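Long-range contacts in Non-structural protein (Porcine reproductive and respiratory syndrome virus, PDB 3IFU), which acts as the zinc-binding, papain-like cysteine leader protease Nsp1alpha at the start of the viral polyprotein and probably suppresses host interferon-beta production: residues A[129-134]-A[153-158]; A[81-86]-A[138-143]; A[133-138]-A[160-165]; A[86-91]-A[124-129]; A[11-16]-A[52-57]. One frame throughout, in Å; residues are numbered along the deposited sequence.

Contact 1: residues A[129-134]-A[153-158]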
# COMPACT_ATOMS: atom_id res chain seq x y z
N TYR A 129 -1.13 -7.43 14.83
CA TYR A 129 -2.50 -7.91 14.96
C TYR A 129 -2.56 -9.34 14.48
O TYR A 129 -1.88 -9.72 13.52
CB TYR A 129 -3.46 -7.08 14.11
CG TYR A 129 -3.63 -5.64 14.53
CD1 TYR A 129 -4.64 -5.27 15.41
CD2 TYR A 129 -2.77 -4.65 14.04
CE1 TYR A 129 -4.80 -3.94 15.79
CE2 TYR A 129 -2.92 -3.33 14.42
CZ TYR A 129 -3.93 -2.97 15.30
OH TYR A 129 -4.08 -1.65 15.67
N PRO A 130 -3.36 -10.18 15.16
CA PRO A 130 -3.49 -11.59 14.76
C PRO A 130 -4.31 -11.54 13.48
O PRO A 130 -5.39 -10.97 13.46
CB PRO A 130 -4.28 -12.21 15.91
CG PRO A 130 -3.90 -11.35 17.08
CD PRO A 130 -3.95 -9.96 16.49
N ILE A 131 -3.80 -12.12 12.40
CA ILE A 131 -4.54 -12.09 11.15
C ILE A 131 -5.86 -12.84 11.31
O ILE A 131 -5.88 -14.00 11.72
CB ILE A 131 -3.73 -12.72 9.99
CG1 ILE A 131 -2.44 -11.93 9.76
CG2 ILE A 131 -4.57 -12.73 8.73
CD1 ILE A 131 -1.44 -12.64 8.86
N VAL A 132 -6.96 -12.17 10.99
CA VAL A 132 -8.30 -12.75 11.09
C VAL A 132 -9.10 -12.42 9.85
O VAL A 132 -10.30 -12.71 9.78
CB VAL A 132 -9.07 -12.21 12.32
CG1 VAL A 132 -8.59 -12.89 13.58
CG2 VAL A 132 -8.89 -10.70 12.42
N GLY A 133 -8.44 -11.80 8.88
CA GLY A 133 -9.10 -11.41 7.64
C GLY A 133 -8.25 -10.46 6.83
O GLY A 133 -7.12 -10.16 7.21
N PRO A 134 -8.77 -9.95 5.71
CA PRO A 134 -8.03 -9.02 4.85
C PRO A 134 -7.74 -7.66 5.49
O PRO A 134 -8.57 -7.11 6.21
CB PRO A 134 -8.94 -8.88 3.63
CG PRO A 134 -9.87 -10.06 3.71
CD PRO A 134 -10.11 -10.20 5.17
N PRO A 153 0.84 -17.90 2.86
CA PRO A 153 0.43 -19.12 3.57
C PRO A 153 1.32 -19.30 4.79
O PRO A 153 2.53 -19.50 4.66
CB PRO A 153 0.66 -20.21 2.52
CG PRO A 153 0.36 -19.49 1.24
CD PRO A 153 1.10 -18.18 1.44
N GLY A 154 0.73 -19.24 5.98
CA GLY A 154 1.51 -19.39 7.19
C GLY A 154 1.51 -18.15 8.07
O GLY A 154 1.52 -18.27 9.29
N ALA A 155 1.52 -16.97 7.46
CA ALA A 155 1.53 -15.72 8.24
C ALA A 155 0.45 -15.75 9.33
O ALA A 155 -0.67 -16.20 9.10
CB ALA A 155 1.32 -14.53 7.31
N THR A 156 0.80 -15.26 10.51
CA THR A 156 -0.13 -15.25 11.63
C THR A 156 -0.37 -13.85 12.17
O THR A 156 -1.35 -13.61 12.87
CB THR A 156 0.39 -16.11 12.80
OG1 THR A 156 1.53 -15.47 13.38
CG2 THR A 156 0.81 -17.49 12.31
N HIS A 157 0.51 -12.92 11.83
CA HIS A 157 0.37 -11.55 12.31
C HIS A 157 0.65 -10.49 11.25
O HIS A 157 1.39 -10.73 10.30
CB HIS A 157 1.30 -11.33 13.50
CG HIS A 157 0.95 -12.18 14.68
ND1 HIS A 157 -0.09 -11.88 15.53
CD2 HIS A 157 1.46 -13.36 15.10
CE1 HIS A 157 -0.22 -12.85 16.42
NE2 HIS A 157 0.71 -13.76 16.18
N VAL A 158 0.04 -9.33 11.43
CA VAL A 158 0.24 -8.22 10.51
C VAL A 158 0.54 -6.96 11.30
O VAL A 158 -0.16 -6.63 12.25
CB VAL A 158 -1.00 -8.00 9.62
CG1 VAL A 158 -2.21 -7.69 10.48
CG2 VAL A 158 -0.72 -6.87 8.63
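Y129 and V158 form an antiparallel hydrogen-bonded pair whose side chains share one face of the sheet; the next pair, P130 and H157, is non-hydrogen-bonded and turns its rings to the other face. V158 N donates to Y129 O over 2.9 Å at 157°, in the carbonyl plane, whereas the return bond from Y129 N to V158 O is bent and weak. With CG anti to its carbonyl carbon (chi1 -66°), the Y129 ring leads away from strand 157-160 and receives V158 O at its edge, in plane, beside CD2. Y129 CB meanwhile rests 3.9 Å from V158 CG1. On the other face the imidazole of H157 and the pyrrolidine of P130 cross obliquely, H157 CE1 lying 4.0 Å from P130 CG. H157 ND1 also reaches back to Y129 O in a long, weak bond of 3.5 Å, and H157 CA offers the same oxygen a C-H...O contact. Past the strand pairing, I131 N donates to T156 O over 2.9 Å at 168°, from above the carbonyl plane. The I131 side chain then lies across the partner segment: CG1 faces V158 CB, and CD1 sits 3.7 Å from A155 CB. T156 and H157 both face A142 of strand 140-142, a classic beta bulge, and V132 packs on D6 of the second subunit. I131 thus adds an apolar cover where the regular pairing stops, while Y129 O is held chiefly by V158 N, the long imidazole bond adding little.

Contact 2: residues A[81-86]-A[138-143]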
# COMPACT_ATOMS: atom_id res chain seq x y z
N ILE A 81 11.36 -3.54 4.54
CA ILE A 81 11.94 -2.20 4.53
C ILE A 81 10.96 -1.07 4.17
O ILE A 81 10.83 -0.10 4.93
CB ILE A 81 13.18 -2.14 3.60
CG1 ILE A 81 14.21 -3.19 4.05
CG2 ILE A 81 13.80 -0.75 3.65
CD1 ILE A 81 15.55 -3.07 3.40
N PHE A 82 10.28 -1.19 3.04
CA PHE A 82 9.33 -0.16 2.62
C PHE A 82 8.13 0.02 3.57
O PHE A 82 7.83 1.14 3.97
CB PHE A 82 8.82 -0.44 1.20
CG PHE A 82 7.83 0.58 0.72
CD1 PHE A 82 8.24 1.87 0.42
CD2 PHE A 82 6.48 0.27 0.65
CE1 PHE A 82 7.31 2.85 0.06
CE2 PHE A 82 5.55 1.24 0.29
CZ PHE A 82 5.97 2.54 -0.01
N PRO A 83 7.42 -1.07 3.92
CA PRO A 83 6.27 -0.92 4.83
C PRO A 83 6.62 -0.27 6.17
O PRO A 83 5.87 0.58 6.66
CB PRO A 83 5.79 -2.36 5.00
CG PRO A 83 6.12 -2.96 3.69
CD PRO A 83 7.51 -2.45 3.42
N ILE A 84 7.74 -0.67 6.76
CA ILE A 84 8.15 -0.08 8.04
C ILE A 84 8.47 1.40 7.87
O ILE A 84 8.13 2.22 8.72
CB ILE A 84 9.39 -0.80 8.63
CG1 ILE A 84 9.01 -2.22 9.07
CG2 ILE A 84 9.94 -0.01 9.80
CD1 ILE A 84 10.19 -3.10 9.41
N ALA A 85 9.11 1.75 6.77
CA ALA A 85 9.44 3.15 6.52
C ALA A 85 8.18 3.98 6.24
O ALA A 85 8.06 5.09 6.76
CB ALA A 85 10.42 3.26 5.36
N ARG A 86 7.25 3.46 5.44
CA ARG A 86 6.05 4.23 5.14
C ARG A 86 5.15 4.47 6.34
O ARG A 86 4.64 5.57 6.51
CB ARG A 86 5.20 3.58 4.06
CG ARG A 86 4.17 4.56 3.50
CD ARG A 86 4.81 5.40 2.40
NE ARG A 86 4.53 6.84 2.44
CZ ARG A 86 4.80 7.64 3.47
NH1 ARG A 86 5.33 7.15 4.58
NH2 ARG A 86 4.59 8.94 3.38
N VAL A 138 -0.59 -0.90 3.13
CA VAL A 138 0.74 -1.43 3.41
C VAL A 138 0.87 -2.09 4.78
O VAL A 138 0.20 -1.71 5.74
CB VAL A 138 1.78 -0.31 3.32
CG1 VAL A 138 1.81 0.26 1.91
CG2 VAL A 138 1.44 0.78 4.32
N GLY A 139 1.73 -3.09 4.86
CA GLY A 139 1.93 -3.77 6.12
C GLY A 139 3.00 -4.83 6.04
O GLY A 139 3.53 -5.15 4.98
N VAL A 140 3.34 -5.38 7.20
CA VAL A 140 4.32 -6.43 7.26
C VAL A 140 3.60 -7.64 7.81
O VAL A 140 3.09 -7.62 8.92
CB VAL A 140 5.50 -6.05 8.20
CG1 VAL A 140 6.54 -7.16 8.19
CG2 VAL A 140 6.13 -4.75 7.73
N TYR A 141 3.52 -8.69 7.00
CA TYR A 141 2.87 -9.92 7.41
C TYR A 141 3.97 -10.80 7.93
O TYR A 141 5.08 -10.75 7.43
CB TYR A 141 2.17 -10.55 6.21
CG TYR A 141 1.00 -9.71 5.77
CD1 TYR A 141 -0.30 -10.04 6.15
CD2 TYR A 141 1.20 -8.53 5.04
CE1 TYR A 141 -1.37 -9.21 5.82
CE2 TYR A 141 0.13 -7.70 4.70
CZ TYR A 141 -1.15 -8.05 5.10
OH TYR A 141 -2.21 -7.22 4.81
N ALA A 142 3.67 -11.60 8.95
CA ALA A 142 4.71 -12.44 9.52
C ALA A 142 4.23 -13.61 10.34
O ALA A 142 3.05 -13.75 10.63
CB ALA A 142 5.63 -11.56 10.37
N ASN A 143 5.19 -14.46 10.70
CA ASN A 143 4.97 -15.60 11.57
C ASN A 143 6.24 -15.65 12.41
O ASN A 143 6.92 -14.63 12.54
CB ASN A 143 4.71 -16.91 10.78
CG ASN A 143 5.85 -17.32 9.86
OD1 ASN A 143 5.66 -18.18 9.00
ND2 ASN A 143 7.02 -16.72 10.03
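V140 CG2 is the methyl on which two residues of helix 81-87 converge. P83 CB comes to 3.6 Å from V140 CG2, and I84 CG1 approaches the same methyl at 4.1 Å, with the isoleucine and valine side chains crossing obliquely. In V140 CG1 is anti to the backbone N (chi1 -178°), which leaves CG2 anti to the carbonyl carbon and directed at the helix. A second apolar meeting lies farther along, where F82 CE2 stands 4.2 Å from V138 CG1; these two side chains cross at about a right angle, the methyl approaching the ring obliquely. One face of the F82 ring carries R86 CB from its own helix, offset toward the rim. The arrangement sets a helix against an antiparallel sheet, the mixed build of papain-like cysteine proteases: strand 140-142 is flanked in that sheet by strands 157-160 and 147-148, and V140 also packs on V147 and L159. The main chain takes part through van der Waals contact: P83 CB and CG each lie 3.6 Å from G139 O. Helical hydrogen bonds keep the helix side in shape, R86 N donating to F82 O over 2.8 Å and A85 N to I81 O over 3.1 Å. Packing between subunits involves the same residues, since F82 touches G137 and V138 touches V138 of the second subunit.

Contact 3: residues A[133-138]-A[160-165]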
# COMPACT_ATOMS: atom_id res chain seq x y z
N GLY A 133 -8.44 -11.80 8.88
CA GLY A 133 -9.10 -11.41 7.64
C GLY A 133 -8.25 -10.46 6.83
O GLY A 133 -7.12 -10.16 7.21
N PRO A 134 -8.77 -9.95 5.71
CA PRO A 134 -8.03 -9.02 4.85
C PRO A 134 -7.74 -7.66 5.49
O PRO A 134 -8.57 -7.11 6.21
CB PRO A 134 -8.94 -8.88 3.63
CG PRO A 134 -9.87 -10.06 3.71
CD PRO A 134 -10.11 -10.20 5.17
N VAL A 135 -6.56 -7.12 5.21
CA VAL A 135 -6.18 -5.81 5.72
C VAL A 135 -5.77 -4.96 4.53
O VAL A 135 -4.91 -5.35 3.74
CB VAL A 135 -5.00 -5.86 6.70
CG1 VAL A 135 -4.59 -4.43 7.10
CG2 VAL A 135 -5.40 -6.65 7.94
N PRO A 136 -6.37 -3.77 4.38
CA PRO A 136 -6.02 -2.90 3.26
C PRO A 136 -4.72 -2.14 3.48
O PRO A 136 -4.26 -1.98 4.62
CB PRO A 136 -7.22 -1.97 3.18
CG PRO A 136 -7.54 -1.77 4.64
CD PRO A 136 -7.44 -3.18 5.21
N GLY A 137 -4.11 -1.69 2.39
CA GLY A 137 -2.89 -0.92 2.49
C GLY A 137 -1.61 -1.67 2.76
O GLY A 137 -1.54 -2.88 2.66
N VAL A 138 -0.59 -0.90 3.13
CA VAL A 138 0.74 -1.43 3.41
C VAL A 138 0.87 -2.09 4.78
O VAL A 138 0.20 -1.71 5.74
CB VAL A 138 1.78 -0.31 3.32
CG1 VAL A 138 1.81 0.26 1.91
CG2 VAL A 138 1.44 0.78 4.32
N THR A 160 0.64 -3.07 11.37
CA THR A 160 0.08 -1.93 10.66
C THR A 160 -0.16 -0.73 11.56
O THR A 160 -0.30 -0.86 12.77
CB THR A 160 -1.24 -2.31 9.97
OG1 THR A 160 -1.71 -1.21 9.18
CG2 THR A 160 -2.30 -2.67 11.01
N ASN A 161 -0.19 0.44 10.95
CA ASN A 161 -0.43 1.67 11.69
C ASN A 161 -1.88 2.07 11.50
O ASN A 161 -2.30 3.13 11.94
CB ASN A 161 0.50 2.79 11.20
CG ASN A 161 0.26 3.17 9.75
OD1 ASN A 161 0.79 4.17 9.27
ND2 ASN A 161 -0.54 2.38 9.04
N LEU A 162 -2.63 1.20 10.85
CA LEU A 162 -4.04 1.42 10.58
C LEU A 162 -4.86 1.15 11.86
O LEU A 162 -4.61 0.18 12.57
CB LEU A 162 -4.46 0.47 9.45
CG LEU A 162 -5.45 0.85 8.35
CD1 LEU A 162 -5.09 2.19 7.74
CD2 LEU A 162 -5.41 -0.23 7.29
N PRO A 163 -5.83 2.02 12.17
CA PRO A 163 -6.66 1.82 13.38
C PRO A 163 -7.64 0.65 13.24
O PRO A 163 -8.85 0.85 13.15
CB PRO A 163 -7.36 3.16 13.54
CG PRO A 163 -7.47 3.65 12.13
CD PRO A 163 -6.13 3.32 11.54
N LEU A 164 -7.10 -0.57 13.22
CA LEU A 164 -7.90 -1.78 13.06
C LEU A 164 -8.91 -2.09 14.17
O LEU A 164 -8.79 -1.58 15.29
CB LEU A 164 -6.97 -2.98 12.86
CG LEU A 164 -6.10 -2.93 11.60
CD1 LEU A 164 -5.36 -4.25 11.44
CD2 LEU A 164 -6.97 -2.64 10.38
N PRO A 165 -9.92 -2.93 13.87
CA PRO A 165 -10.97 -3.33 14.81
C PRO A 165 -10.50 -4.38 15.82
O PRO A 165 -10.97 -4.40 16.96
CB PRO A 165 -12.06 -3.87 13.89
CG PRO A 165 -11.26 -4.59 12.88
CD PRO A 165 -10.15 -3.58 12.56
O HOH W 1 -2.15 -1.39 6.47
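L162 and P136 bring together two loops of the protease domain: residues 133-138 lead into strand 140-142, and residues 160-165 carry the chain out of strand 157-160. The second loop opens with an ST turn, in which T160 OG1 accepts from L162 N over 3.1 Å. From this turn the L162 side chain reaches out. Its CB lies beside the turn hydroxyl, 3.2 Å from T160 OG1. CG carries the branch forward, and with CD1 placed by chi2 of 48°, CD2 is left nearly anti to CA and points straight at the other loop. CD2 does the touching: it lies 3.4 Å from P136 O and 3.7 Å from P136 CG, the proline ring and the leucine crossing obliquely. The same methyl is 4.3 Å from V135 CG1, so V135 and P136 both meet it from the side of loop 133-138. V135 sends its other methyl to the next leucine, CG2 lying 4.2 Å from L164 CD1. P163, between the two leucines, is the centre of an inverse gamma turn, which bends the loop so that both reach loop 133-138. P134 and P136 in turn pack on Y24 of the second subunit. The polar atoms near these methyls are joined through one water, which donates to V138 O at a rather short distance and to P136 O over 2.9 Å, and accepts from T160 OG1 over 2.8 Å.

Contact 4: residues A[86-91]-A[124-129]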
# COMPACT_ATOMS: atom_id res chain seq x y z
N ARG A 86 7.25 3.46 5.44
CA ARG A 86 6.05 4.23 5.14
C ARG A 86 5.15 4.47 6.34
O ARG A 86 4.64 5.57 6.51
CB ARG A 86 5.20 3.58 4.06
CG ARG A 86 4.17 4.56 3.50
CD ARG A 86 4.81 5.40 2.40
NE ARG A 86 4.53 6.84 2.44
CZ ARG A 86 4.80 7.64 3.47
NH1 ARG A 86 5.33 7.15 4.58
NH2 ARG A 86 4.59 8.94 3.38
N MET A 87 4.95 3.44 7.14
CA MET A 87 4.09 3.54 8.32
C MET A 87 4.76 4.32 9.43
O MET A 87 4.11 4.73 10.39
CB MET A 87 3.74 2.14 8.83
CG MET A 87 3.25 1.19 7.74
SD MET A 87 2.60 -0.37 8.38
CE MET A 87 4.08 -1.30 8.64
N THR A 88 6.06 4.54 9.29
CA THR A 88 6.84 5.22 10.31
C THR A 88 7.27 6.66 9.96
O THR A 88 8.03 7.29 10.69
CB THR A 88 8.05 4.31 10.70
OG1 THR A 88 7.62 3.29 11.60
CG2 THR A 88 9.13 5.07 11.35
N SER A 89 6.77 7.19 8.84
CA SER A 89 7.12 8.55 8.43
C SER A 89 5.92 9.29 7.85
O SER A 89 4.85 8.72 7.66
CB SER A 89 8.23 8.52 7.39
OG SER A 89 7.84 7.79 6.24
N GLY A 90 6.12 10.58 7.57
CA GLY A 90 5.06 11.39 6.98
C GLY A 90 5.40 11.72 5.54
O GLY A 90 6.27 11.08 4.95
N ASN A 91 4.72 12.71 4.97
CA ASN A 91 4.96 13.11 3.58
C ASN A 91 6.33 13.75 3.38
O ASN A 91 7.10 13.32 2.52
CB ASN A 91 3.86 14.06 3.10
CG ASN A 91 2.68 13.33 2.47
OD1 ASN A 91 2.14 12.38 3.04
ND2 ASN A 91 2.28 13.78 1.29
N ARG A 124 5.93 4.95 17.05
CA ARG A 124 5.47 5.72 15.90
C ARG A 124 4.08 5.34 15.39
O ARG A 124 3.61 5.92 14.40
CB ARG A 124 6.51 5.65 14.77
CG ARG A 124 7.72 6.55 15.02
CD ARG A 124 8.91 6.12 14.19
NE ARG A 124 10.12 6.88 14.49
CZ ARG A 124 10.47 8.01 13.89
NH1 ARG A 124 9.72 8.55 12.94
NH2 ARG A 124 11.60 8.62 14.24
N GLY A 125 3.44 4.39 16.05
CA GLY A 125 2.10 4.02 15.64
C GLY A 125 1.81 2.63 15.09
O GLY A 125 0.66 2.32 14.79
N CYS A 126 2.83 1.80 14.93
CA CYS A 126 2.60 0.46 14.40
C CYS A 126 2.23 -0.51 15.51
O CYS A 126 2.75 -0.44 16.62
CB CYS A 126 3.84 -0.06 13.65
SG CYS A 126 4.28 0.86 12.16
N ARG A 127 1.31 -1.43 15.20
CA ARG A 127 0.86 -2.42 16.15
C ARG A 127 0.73 -3.74 15.41
O ARG A 127 0.43 -3.75 14.22
CB ARG A 127 -0.51 -2.03 16.70
CG ARG A 127 -0.54 -0.69 17.44
CD ARG A 127 -0.01 -0.80 18.87
NE ARG A 127 0.06 0.50 19.55
CZ ARG A 127 0.97 1.44 19.31
NH1 ARG A 127 1.92 1.24 18.41
NH2 ARG A 127 0.93 2.59 19.97
N TRP A 128 0.97 -4.85 16.11
CA TRP A 128 0.83 -6.17 15.50
C TRP A 128 -0.61 -6.61 15.73
O TRP A 128 -1.24 -6.21 16.70
CB TRP A 128 1.77 -7.20 16.15
CG TRP A 128 3.19 -7.07 15.72
CD1 TRP A 128 4.22 -6.53 16.45
CD2 TRP A 128 3.76 -7.48 14.46
NE1 TRP A 128 5.39 -6.57 15.71
CE2 TRP A 128 5.13 -7.14 14.49
CE3 TRP A 128 3.23 -8.08 13.31
CZ2 TRP A 128 5.99 -7.40 13.41
CZ3 TRP A 128 4.09 -8.33 12.23
CH2 TRP A 128 5.45 -7.99 12.30
N TYR A 129 -1.13 -7.43 14.83
CA TYR A 129 -2.50 -7.91 14.96
C TYR A 129 -2.56 -9.34 14.48
O TYR A 129 -1.88 -9.72 13.52
CB TYR A 129 -3.46 -7.08 14.11
CG TYR A 129 -3.63 -5.64 14.53
CD1 TYR A 129 -4.64 -5.27 15.41
CD2 TYR A 129 -2.77 -4.65 14.04
CE1 TYR A 129 -4.80 -3.94 15.79
CE2 TYR A 129 -2.92 -3.33 14.42
CZ TYR A 129 -3.93 -2.97 15.30
OH TYR A 129 -4.08 -1.65 15.67
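Helix 81-87 and the loop following it meet the turn that leads into strand 127-130, through M87 and T88 on one side and C126 and R124 on the other. C126 SG, anti to its own carbonyl carbon (chi1 -65°), rests 3.6 Å from M87 CB. The methionine chain bends at chi3 and brings CE back to 4.1 Å from the same sulfur, so both ends of the M87 side chain touch the thiol. T88 and R124 cross at about a right angle. T88 OG1 lies 4.1 Å from R124 CB; the T88 methyl is modelled too near R124 CD for its distance to mean anything. The arginine runs extended from CG to NE, and its NH1 makes a weak hydrogen bond of 3.1 Å to T88 O, which lies at the guanidinium edge near its plane. R124 NH2 also comes close to the like charge of R97 on helix 94-108. R127, one residue past C126, folds its guanidinium back: NH1 donates to C126 O over 2.6 Å from above the carbonyl plane, and the same group makes a cation-pi contact with Y122. M87 further packs on V140 and N161, and C126 on L159, placing C126 SG and the M87 side chain between helix and sheet. Here the end of a helix is packed against an antiparallel sheet, as in the mixed helix-and-sheet build of this papain-like cysteine protease.

Contact 5: residues A[11-16]-A[52-57]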
# COMPACT_ATOMS: atom_id res chain seq x y z
N THR A 11 24.50 4.48 -8.31
CA THR A 11 25.67 3.60 -8.23
C THR A 11 25.14 2.27 -7.69
O THR A 11 24.31 2.24 -6.78
CB THR A 11 26.73 4.20 -7.28
OG1 THR A 11 26.15 4.41 -5.98
CG2 THR A 11 27.23 5.53 -7.81
N PRO A 12 25.60 1.13 -8.24
CA PRO A 12 25.13 -0.18 -7.79
C PRO A 12 25.28 -0.49 -6.30
O PRO A 12 24.81 -1.53 -5.85
CB PRO A 12 25.91 -1.15 -8.67
CG PRO A 12 27.21 -0.45 -8.82
CD PRO A 12 26.78 0.98 -9.11
N ASN A 13 25.91 0.40 -5.55
CA ASN A 13 26.08 0.16 -4.12
C ASN A 13 24.93 0.79 -3.31
O ASN A 13 24.95 0.78 -2.08
CB ASN A 13 27.43 0.68 -3.62
CG ASN A 13 27.45 2.18 -3.44
OD1 ASN A 13 27.17 2.93 -4.37
ND2 ASN A 13 27.80 2.61 -2.24
N ALA A 14 23.94 1.32 -4.02
CA ALA A 14 22.77 1.92 -3.39
C ALA A 14 21.86 0.76 -2.98
O ALA A 14 21.44 -0.03 -3.82
CB ALA A 14 22.06 2.82 -4.38
N ARG A 15 21.55 0.67 -1.69
CA ARG A 15 20.71 -0.42 -1.19
C ARG A 15 19.36 -0.61 -1.89
O ARG A 15 18.79 0.30 -2.50
CB ARG A 15 20.49 -0.27 0.32
CG ARG A 15 21.78 -0.41 1.11
CD ARG A 15 21.53 -0.40 2.60
NE ARG A 15 22.77 -0.32 3.35
CZ ARG A 15 23.52 0.78 3.45
NH1 ARG A 15 24.63 0.76 4.16
NH2 ARG A 15 23.14 1.89 2.83
N VAL A 16 18.85 -1.83 -1.76
CA VAL A 16 17.61 -2.23 -2.40
C VAL A 16 16.56 -2.76 -1.42
O VAL A 16 16.88 -3.23 -0.33
CB VAL A 16 17.93 -3.32 -3.46
CG1 VAL A 16 16.68 -4.10 -3.80
CG2 VAL A 16 18.51 -2.66 -4.71
N ARG A 52 25.42 -4.37 -5.07
CA ARG A 52 26.86 -4.59 -4.98
C ARG A 52 27.38 -3.60 -3.94
O ARG A 52 27.59 -2.42 -4.25
CB ARG A 52 27.51 -4.31 -6.33
CG ARG A 52 28.96 -4.75 -6.47
CD ARG A 52 29.52 -4.34 -7.83
NE ARG A 52 30.76 -5.02 -8.18
CZ ARG A 52 31.84 -5.05 -7.40
NH1 ARG A 52 31.84 -4.44 -6.22
NH2 ARG A 52 32.93 -5.70 -7.80
N PRO A 53 27.61 -4.05 -2.70
CA PRO A 53 28.11 -3.16 -1.65
C PRO A 53 29.43 -2.47 -2.00
O PRO A 53 30.03 -2.74 -3.04
CB PRO A 53 28.23 -4.08 -0.44
CG PRO A 53 28.58 -5.39 -1.07
CD PRO A 53 27.64 -5.45 -2.24
N GLU A 54 29.88 -1.59 -1.12
CA GLU A 54 31.12 -0.85 -1.32
C GLU A 54 32.36 -1.57 -0.83
O GLU A 54 33.43 -1.43 -1.42
CB GLU A 54 31.02 0.51 -0.61
CG GLU A 54 30.48 1.61 -1.48
CD GLU A 54 31.44 1.97 -2.60
OE1 GLU A 54 32.45 1.24 -2.78
OE2 GLU A 54 31.19 2.98 -3.30
N GLU A 55 32.21 -2.33 0.24
CA GLU A 55 33.33 -3.04 0.83
C GLU A 55 32.94 -4.46 1.25
O GLU A 55 32.18 -5.12 0.54
CB GLU A 55 33.83 -2.22 2.02
CG GLU A 55 34.27 -0.83 1.67
CD GLU A 55 34.89 -0.12 2.85
OE1 GLU A 55 35.36 1.01 2.68
OE2 GLU A 55 34.90 -0.71 3.95
N PRO A 56 33.46 -4.98 2.39
CA PRO A 56 33.05 -6.34 2.75
C PRO A 56 31.55 -6.54 2.82
O PRO A 56 30.77 -5.69 2.38
CB PRO A 56 33.70 -6.53 4.12
CG PRO A 56 34.97 -5.77 3.99
CD PRO A 56 34.51 -4.50 3.31
N LEU A 57 31.15 -7.66 3.39
CA LEU A 57 29.75 -8.00 3.52
C LEU A 57 29.29 -7.93 4.97
O LEU A 57 28.32 -7.25 5.27
CB LEU A 57 29.52 -9.41 2.97
CG LEU A 57 29.38 -9.61 1.46
CD1 LEU A 57 30.42 -8.79 0.70
CD2 LEU A 57 29.52 -11.09 1.14
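P12 and N13 form the middle of a type I beta turn in the N-terminal zinc finger, close after C10, and this turn lies against R52 to E54. The first shell is one straight main-chain bond, R52 N donating to P12 O over 3.0 Å at 169° from a position tilted out of the carbonyl plane. In return R52 O receives a C-H...O contact from N13 CA at 3.0 Å and lies 3.2 Å from N13 CB. P12 CB lies 4.2 Å from R52 CB, while the rest of the arginine runs extended toward L39 and V41. N13 and E54 cross obliquely, the amide and carboxylate planes 70° apart. N13 CB is 3.8 Å from E54 CG, and the modelled approach of the amide nitrogen to that carbon is too short to trust. With chi1 of 78°, N13 CG sits between the backbone N and carbonyl carbon. The approach of N13 OD1 to T11 OG1 is modelled too short and is doubtful; T11 OG1 is also weakly bonded by R27. Farther out, C8, C10, C25 and C28 bind the zinc ion, about 9 Å from the side chain of P12, and A14 O is held by R32. The turn itself is closed by A14 N donating to T11 O over 2.9 Å.

Along the chain contact 5 closes first; contact 4 is then nested within the loop of contact 2, whose segments alternate with those of contacts 1 and 3. Contacts 1 to 4 form one cluster, with centres 9 to 17 Å apart. Contacts 1, 2 and 4 share the antiparallel sheet of strands 127-130, 157-160 and 140-142, contacts 2 and 4 share helix 81-87, and contact 3 joins loops leading to and from that sheet. All four touch the second subunit. Contact 5 lies apart in the zinc-finger region, its centre 23 Å from contact 2 and 34 Å from contacts 1 and 3, meeting the cluster where V16 touches I81. Zinc finger and protease thus form separate but adjoining parts.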